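Local structure of glycerol dehydrogenase (Schizosaccharomyces pombe, 1TA9) at residues B[142-154]-B[164-177]. The protein catalyses the NAD(+)-dependent oxidation of glycerol to dihydroxyacetone, probably with a catalytic zinc ion, and takes part in glycerol assimilation. Residues are numbered along the deposited sequence; the frame is centred on the assembly and turned at random.
Sequences CPDDTQVIIGVGG and IAHSMNLPSIICPT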
ATOM      1  N   CYS B 142      52.291  21.147 -30.869  1.00 32.27           N
ATOM      2  CA  CYS B 142      51.307  20.427 -31.665  1.00 31.98           C
ATOM      3  C   CYS B 142      51.444  20.778 -33.144  1.00 31.96           C
ATOM      4  O   CYS B 142      51.345  21.945 -33.522  1.00 32.17           O
ATOM      5  CB  CYS B 142      49.890  20.767 -31.186  1.00 31.89           C
ATOM      6  SG  CYS B 142      49.549  20.362 -29.450  1.00 31.14           S
ATOM      7  N   PRO B 143      51.686  19.773 -34.001  1.00 31.78           N
ATOM      8  CA  PRO B 143      51.831  19.998 -35.443  1.00 31.67           C
ATOM      9  C   PRO B 143      50.611  20.705 -36.038  1.00 31.55           C
ATOM     10  O   PRO B 143      49.483  20.500 -35.588  1.00 31.46           O
ATOM     11  CB  PRO B 143      52.006  18.585 -35.990  1.00 31.70           C
ATOM     12  CG  PRO B 143      52.746  17.902 -34.885  1.00 31.72           C
ATOM     13  CD  PRO B 143      51.998  18.375 -33.658  1.00 31.71           C
ATOM     14  N   ASP B 144      50.843  21.531 -37.053  1.00 31.33           N
ATOM     15  CA  ASP B 144      49.764  22.275 -37.695  1.00 31.23           C
ATOM     16  C   ASP B 144      48.722  21.378 -38.349  1.00 30.73           C
ATOM     17  O   ASP B 144      47.575  21.783 -38.528  1.00 30.80           O
ATOM     18  CB  ASP B 144      50.330  23.232 -38.746  1.00 32.00           C
ATOM     19  CG  ASP B 144      51.243  24.278 -38.145  1.00 32.62           C
ATOM     20  OD1 ASP B 144      50.800  24.998 -37.225  1.00 32.97           O
ATOM     21  OD2 ASP B 144      52.404  24.382 -38.597  1.00 33.47           O
ATOM     22  N   ASP B 145      49.119  20.163 -38.709  1.00 30.12           N
ATOM     23  CA  ASP B 145      48.192  19.240 -39.347  1.00 29.43           C
ATOM     24  C   ASP B 145      47.521  18.321 -38.330  1.00 28.50           C
ATOM     25  O   ASP B 145      46.941  17.302 -38.697  1.00 28.35           O
ATOM     26  CB  ASP B 145      48.917  18.409 -40.414  1.00 30.17           C
ATOM     27  CG  ASP B 145      49.945  17.464 -39.826  1.00 30.90           C
ATOM     28  OD1 ASP B 145      50.778  17.914 -39.013  1.00 31.28           O
ATOM     29  OD2 ASP B 145      49.922  16.266 -40.184  1.00 31.64           O
ATOM     30  N   THR B 146      47.607  18.689 -37.054  1.00 27.37           N
ATOM     31  CA  THR B 146      46.986  17.906 -35.986  1.00 26.35           C
ATOM     32  C   THR B 146      45.470  17.959 -36.159  1.00 25.62           C
ATOM     33  O   THR B 146      44.891  19.040 -36.273  1.00 25.46           O
ATOM     34  CB  THR B 146      47.352  18.469 -34.593  1.00 26.42           C
ATOM     35  OG1 THR B 146      48.763  18.345 -34.381  1.00 26.11           O
ATOM     36  CG2 THR B 146      46.610  17.713 -33.494  1.00 26.45           C
ATOM     37  N   GLN B 147      44.830  16.793 -36.168  1.00 24.82           N
ATOM     38  CA  GLN B 147      43.384  16.712 -36.353  1.00 24.06           C
ATOM     39  C   GLN B 147      42.574  16.630 -35.062  1.00 23.50           C
ATOM     40  O   GLN B 147      41.386  16.959 -35.048  1.00 23.31           O
ATOM     41  CB  GLN B 147      43.039  15.499 -37.214  1.00 24.35           C
ATOM     42  CG  GLN B 147      43.674  15.488 -38.593  1.00 24.55           C
ATOM     43  CD  GLN B 147      43.349  14.215 -39.348  1.00 24.50           C
ATOM     44  OE1 GLN B 147      43.758  13.125 -38.951  1.00 24.39           O
ATOM     45  NE2 GLN B 147      42.597  14.345 -40.434  1.00 24.66           N
ATOM     46  N   VAL B 148      43.205  16.186 -33.981  1.00 22.67           N
ATOM     47  CA  VAL B 148      42.495  16.051 -32.717  1.00 22.12           C
ATOM     48  C   VAL B 148      43.452  16.037 -31.531  1.00 21.67           C
ATOM     49  O   VAL B 148      44.607  15.626 -31.652  1.00 21.50           O
ATOM     50  CB  VAL B 148      41.656  14.747 -32.703  1.00 22.10           C
ATOM     51  CG1 VAL B 148      42.580  13.532 -32.770  1.00 21.93           C
ATOM     52  CG2 VAL B 148      40.789  14.688 -31.454  1.00 22.23           C
ATOM     53  N   ILE B 149      42.961  16.495 -30.386  1.00 21.14           N
ATOM     54  CA  ILE B 149      43.753  16.533 -29.166  1.00 20.76           C
ATOM     55  C   ILE B 149      43.188  15.482 -28.216  1.00 20.42           C
ATOM     56  O   ILE B 149      42.006  15.519 -27.881  1.00 20.32           O
ATOM     57  CB  ILE B 149      43.664  17.915 -28.479  1.00 20.76           C
ATOM     58  CG1 ILE B 149      44.038  19.024 -29.469  1.00 20.91           C
ATOM     59  CG2 ILE B 149      44.581  17.952 -27.266  1.00 20.84           C
ATOM     60  CD1 ILE B 149      45.458  18.949 -29.980  1.00 20.90           C
ATOM     61  N   ILE B 150      44.035  14.549 -27.790  1.00 19.91           N
ATOM     62  CA  ILE B 150      43.610  13.490 -26.884  1.00 19.48           C
ATOM     63  C   ILE B 150      44.234  13.651 -25.500  1.00 19.48           C
ATOM     64  O   ILE B 150      45.452  13.539 -25.343  1.00 19.33           O
ATOM     65  CB  ILE B 150      44.004  12.102 -27.427  1.00 19.36           C
ATOM     66  CG1 ILE B 150      43.520  11.945 -28.868  1.00 18.99           C
ATOM     67  CG2 ILE B 150      43.407  11.013 -26.545  1.00 19.03           C
ATOM     68  CD1 ILE B 150      43.926  10.628 -29.511  1.00 18.90           C
ATOM     69  N   GLY B 151      43.393  13.911 -24.504  1.00 19.31           N
ATOM     70  CA  GLY B 151      43.869  14.064 -23.140  1.00 19.30           C
ATOM     71  C   GLY B 151      43.622  12.790 -22.354  1.00 19.41           C
ATOM     72  O   GLY B 151      42.487  12.318 -22.269  1.00 19.11           O
ATOM     73  N   VAL B 152      44.678  12.226 -21.774  1.00 19.46           N
ATOM     74  CA  VAL B 152      44.556  10.991 -21.009  1.00 19.79           C
ATOM     75  C   VAL B 152      45.025  11.178 -19.567  1.00 20.07           C
ATOM     76  O   VAL B 152      46.190  11.489 -19.329  1.00 19.97           O
ATOM     77  CB  VAL B 152      45.397   9.858 -21.652  1.00 19.92           C
ATOM     78  CG1 VAL B 152      45.075   8.524 -20.985  1.00 20.01           C
ATOM     79  CG2 VAL B 152      45.134   9.791 -23.146  1.00 19.90           C
ATOM     80  N   GLY B 153      44.121  10.988 -18.607  1.00 20.29           N
ATOM     81  CA  GLY B 153      44.498  11.137 -17.212  1.00 20.86           C
ATOM     82  C   GLY B 153      43.467  11.799 -16.315  1.00 21.41           C
ATOM     83  O   GLY B 153      42.265  11.580 -16.464  1.00 21.62           O
ATOM     84  N   GLY B 154      43.945  12.613 -15.379  1.00 21.91           N
ATOM     85  CA  GLY B 154      43.053  13.290 -14.453  1.00 22.58           C
ATOM     86  C   GLY B 154      42.567  14.658 -14.903  1.00 23.08           C
ATOM     87  O   GLY B 154      42.839  15.095 -16.022  1.00 23.07           O
ATOM     88  N   ILE B 164      43.632  23.386 -25.109  1.00 23.03           N
ATOM     89  CA  ILE B 164      44.428  23.339 -26.332  1.00 22.77           C
ATOM     90  C   ILE B 164      43.559  23.088 -27.562  1.00 22.55           C
ATOM     91  O   ILE B 164      43.707  23.761 -28.583  1.00 22.27           O
ATOM     92  CB  ILE B 164      45.515  22.244 -26.233  1.00 22.91           C
ATOM     93  CG1 ILE B 164      46.457  22.570 -25.072  1.00 23.05           C
ATOM     94  CG2 ILE B 164      46.289  22.144 -27.545  1.00 22.97           C
ATOM     95  CD1 ILE B 164      47.465  21.481 -24.765  1.00 23.43           C
ATOM     96  N   ALA B 165      42.647  22.124 -27.461  1.00 22.28           N
ATOM     97  CA  ALA B 165      41.758  21.797 -28.569  1.00 22.17           C
ATOM     98  C   ALA B 165      40.915  23.010 -28.954  1.00 22.19           C
ATOM     99  O   ALA B 165      40.733  23.310 -30.136  1.00 22.17           O
ATOM    100  CB  ALA B 165      40.853  20.626 -28.184  1.00 22.02           C
ATOM    101  N   HIS B 166      40.397  23.708 -27.949  1.00 22.22           N
ATOM    102  CA  HIS B 166      39.588  24.890 -28.205  1.00 22.45           C
ATOM    103  C   HIS B 166      40.451  25.965 -28.856  1.00 22.45           C
ATOM    104  O   HIS B 166      40.026  26.627 -29.798  1.00 22.38           O
ATOM    105  CB  HIS B 166      38.994  25.426 -26.903  1.00 22.51           C
ATOM    106  CG  HIS B 166      38.219  26.694 -27.078  1.00 22.75           C
ATOM    107  ND1 HIS B 166      37.061  26.763 -27.823  1.00 23.04           N
ATOM    108  CD2 HIS B 166      38.449  27.949 -26.622  1.00 22.72           C
ATOM    109  CE1 HIS B 166      36.611  28.005 -27.819  1.00 22.95           C
ATOM    110  NE2 HIS B 166      37.435  28.744 -27.098  1.00 23.13           N
ATOM    111  N   SER B 167      41.668  26.128 -28.350  1.00 22.56           N
ATOM    112  CA  SER B 167      42.592  27.123 -28.884  1.00 22.78           C
ATOM    113  C   SER B 167      42.954  26.854 -30.346  1.00 22.84           C
ATOM    114  O   SER B 167      43.277  27.778 -31.092  1.00 23.02           O
ATOM    115  CB  SER B 167      43.857  27.165 -28.035  1.00 22.80           C
ATOM    116  N   MET B 168      42.896  25.591 -30.755  1.00 22.86           N
ATOM    117  CA  MET B 168      43.235  25.224 -32.127  1.00 22.87           C
ATOM    118  C   MET B 168      42.009  24.923 -32.987  1.00 22.65           C
ATOM    119  O   MET B 168      42.136  24.486 -34.130  1.00 22.65           O
ATOM    120  CB  MET B 168      44.166  24.010 -32.121  1.00 23.05           C
ATOM    121  CG  MET B 168      45.468  24.236 -31.366  1.00 23.33           C
ATOM    122  SD  MET B 168      46.563  22.802 -31.392  1.00 23.82           S
ATOM    123  CE  MET B 168      47.320  22.992 -32.989  1.00 23.89           C
ATOM    124  N   ASN B 169      40.825  25.166 -32.432  1.00 22.48           N
ATOM    125  CA  ASN B 169      39.568  24.915 -33.133  1.00 22.27           C
ATOM    126  C   ASN B 169      39.507  23.462 -33.593  1.00 21.71           C
ATOM    127  O   ASN B 169      39.069  23.173 -34.707  1.00 21.73           O
ATOM    128  CB  ASN B 169      39.426  25.838 -34.350  1.00 22.84           C
ATOM    129  CG  ASN B 169      38.026  25.799 -34.952  1.00 23.57           C
ATOM    130  OD1 ASN B 169      37.829  26.119 -36.128  1.00 24.10           O
ATOM    131  ND2 ASN B 169      37.044  25.414 -34.143  1.00 23.63           N
ATOM    132  N   LEU B 170      39.944  22.551 -32.725  1.00 20.97           N
ATOM    133  CA  LEU B 170      39.952  21.124 -33.034  1.00 20.17           C
ATOM    134  C   LEU B 170      39.086  20.322 -32.072  1.00 19.62           C
ATOM    135  O   LEU B 170      38.833  20.747 -30.948  1.00 19.52           O
ATOM    136  CB  LEU B 170      41.375  20.569 -32.948  1.00 20.30           C
ATOM    137  CG  LEU B 170      42.420  21.003 -33.972  1.00 20.30           C
ATOM    138  CD1 LEU B 170      43.752  20.375 -33.608  1.00 20.43           C
ATOM    139  CD2 LEU B 170      41.985  20.571 -35.368  1.00 20.45           C
ATOM    140  N   PRO B 171      38.626  19.139 -32.509  1.00 18.99           N
ATOM    141  CA  PRO B 171      37.797  18.298 -31.644  1.00 18.41           C
ATOM    142  C   PRO B 171      38.684  17.740 -30.535  1.00 17.88           C
ATOM    143  O   PRO B 171      39.906  17.676 -30.683  1.00 17.53           O
ATOM    144  CB  PRO B 171      37.297  17.215 -32.593  1.00 18.49           C
ATOM    145  CG  PRO B 171      38.446  17.073 -33.559  1.00 18.93           C
ATOM    146  CD  PRO B 171      38.814  18.515 -33.831  1.00 18.89           C
ATOM    147  N   SER B 172      38.072  17.341 -29.428  1.00 17.30           N
ATOM    148  CA  SER B 172      38.830  16.808 -28.308  1.00 17.01           C
ATOM    149  C   SER B 172      38.328  15.437 -27.892  1.00 16.67           C
ATOM    150  O   SER B 172      37.143  15.129 -28.030  1.00 16.49           O
ATOM    151  CB  SER B 172      38.748  17.767 -27.112  1.00 17.09           C
ATOM    152  OG  SER B 172      37.398  18.009 -26.737  1.00 16.94           O
ATOM    153  N   ILE B 173      39.250  14.615 -27.403  1.00 16.38           N
ATOM    154  CA  ILE B 173      38.932  13.279 -26.926  1.00 16.01           C
ATOM    155  C   ILE B 173      39.491  13.211 -25.507  1.00 15.95           C
ATOM    156  O   ILE B 173      40.698  13.346 -25.291  1.00 16.01           O
ATOM    157  CB  ILE B 173      39.560  12.191 -27.828  1.00 15.86           C
ATOM    158  CG1 ILE B 173      38.923  12.258 -29.224  1.00 15.89           C
ATOM    159  CG2 ILE B 173      39.339  10.808 -27.221  1.00 15.76           C
ATOM    160  CD1 ILE B 173      39.374  11.167 -30.181  1.00 15.54           C
ATOM    161  N   ILE B 174      38.597  13.014 -24.544  1.00 15.71           N
ATOM    162  CA  ILE B 174      38.957  12.976 -23.129  1.00 15.56           C
ATOM    163  C   ILE B 174      38.915  11.548 -22.592  1.00 15.71           C
ATOM    164  O   ILE B 174      37.890  10.872 -22.686  1.00 15.19           O
ATOM    165  CB  ILE B 174      37.983  13.859 -22.321  1.00 15.45           C
ATOM    166  CG1 ILE B 174      37.910  15.260 -22.941  1.00 15.67           C
ATOM    167  CG2 ILE B 174      38.428  13.946 -20.871  1.00 15.63           C
ATOM    168  CD1 ILE B 174      39.215  16.053 -22.893  1.00 15.52           C
ATOM    169  N   CYS B 175      40.032  11.097 -22.023  1.00 15.77           N
ATOM    170  CA  CYS B 175      40.129   9.740 -21.502  1.00 15.96           C
ATOM    171  C   CYS B 175      40.480   9.711 -20.022  1.00 15.89           C
ATOM    172  O   CYS B 175      41.654   9.662 -19.653  1.00 15.90           O
ATOM    173  CB  CYS B 175      41.188   8.960 -22.281  1.00 16.06           C
ATOM    174  SG  CYS B 175      41.085   9.174 -24.062  1.00 16.66           S
ATOM    175  N   PRO B 176      39.465   9.741 -19.150  1.00 15.95           N
ATOM    176  CA  PRO B 176      39.733   9.711 -17.713  1.00 16.04           C
ATOM    177  C   PRO B 176      40.364   8.379 -17.309  1.00 16.13           C
ATOM    178  O   PRO B 176      39.967   7.324 -17.807  1.00 16.18           O
ATOM    179  CB  PRO B 176      38.349   9.924 -17.100  1.00 16.09           C
ATOM    180  CG  PRO B 176      37.434   9.317 -18.110  1.00 16.08           C
ATOM    181  CD  PRO B 176      38.016   9.791 -19.421  1.00 16.11           C
ATOM    182  N   THR B 177      41.345   8.431 -16.412  1.00 16.15           N
ATOM    183  CA  THR B 177      42.021   7.222 -15.958  1.00 16.38           C
ATOM    184  C   THR B 177      41.556   6.783 -14.568  1.00 16.58           C
ATOM    185  O   THR B 177      42.036   5.789 -14.014  1.00 15.98           O
ATOM    186  CB  THR B 177      43.549   7.410 -15.975  1.00 16.57           C
ATOM    187  OG1 THR B 177      43.900   8.590 -15.245  1.00 16.75           O
ATOM    188  CG2 THR B 177      44.038   7.542 -17.414  1.00 16.65           C
TER
HETATM  189  O   HOH W   1      40.634  10.842 -14.512  1.00 30.55           O
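Cys142 meets the end of helix 155-167 through its CB, which lies 3.8 Å from Met168 CE; a bend at chi3 (81°) turns that methyl toward the cysteine. Next comes a type I turn, in which Pro143 O accepts from both the backbone N and OG1 of Thr146. Leu170, released from the helix by a Schellman motif with Asn169 at C-prime, crosses Thr146 at about a right angle and sets CD1 3.9 Å from Thr146 CG2. An alanine in place of Leu170 would probably open a gap between the turn and the helix end, leaving Thr146 CG2 without this methyl neighbour. Val148 holds CG2 anti to its own N, where it packs 3.8 Å from Ile173 CG1. From Ile149 onward the strands pair in parallel, 12° apart, as neighbours in a beta-alpha-beta unit of the nucleotide-binding sheet. On the face packed by helix 155-167, Ile149 rests CG1 3.7 Å from Ala165 CA. On the opposite face, against helix 100-115, Ile150 lies alongside Ile173 and Val152 touches Cys175. Gly151 N donates to Ile173 O, and Gly151 O accepts from Cys175 N (2.8 Å). Gly153 still pairs in register with Pro176; at its phi of 141° a CB would jam against Val152 O. Thr177 OG1 sits 3.3 Å from Gly153 CA. Thr177 N reaches Gly153 O from above the carbonyl plane, and a water donates to the same oxygen. Apolar packing thus gives way to glycine backbone and a hydroxyl at the strand ends, consistent with Thr177 and neighbouring Gly155 binding NAD(+) there.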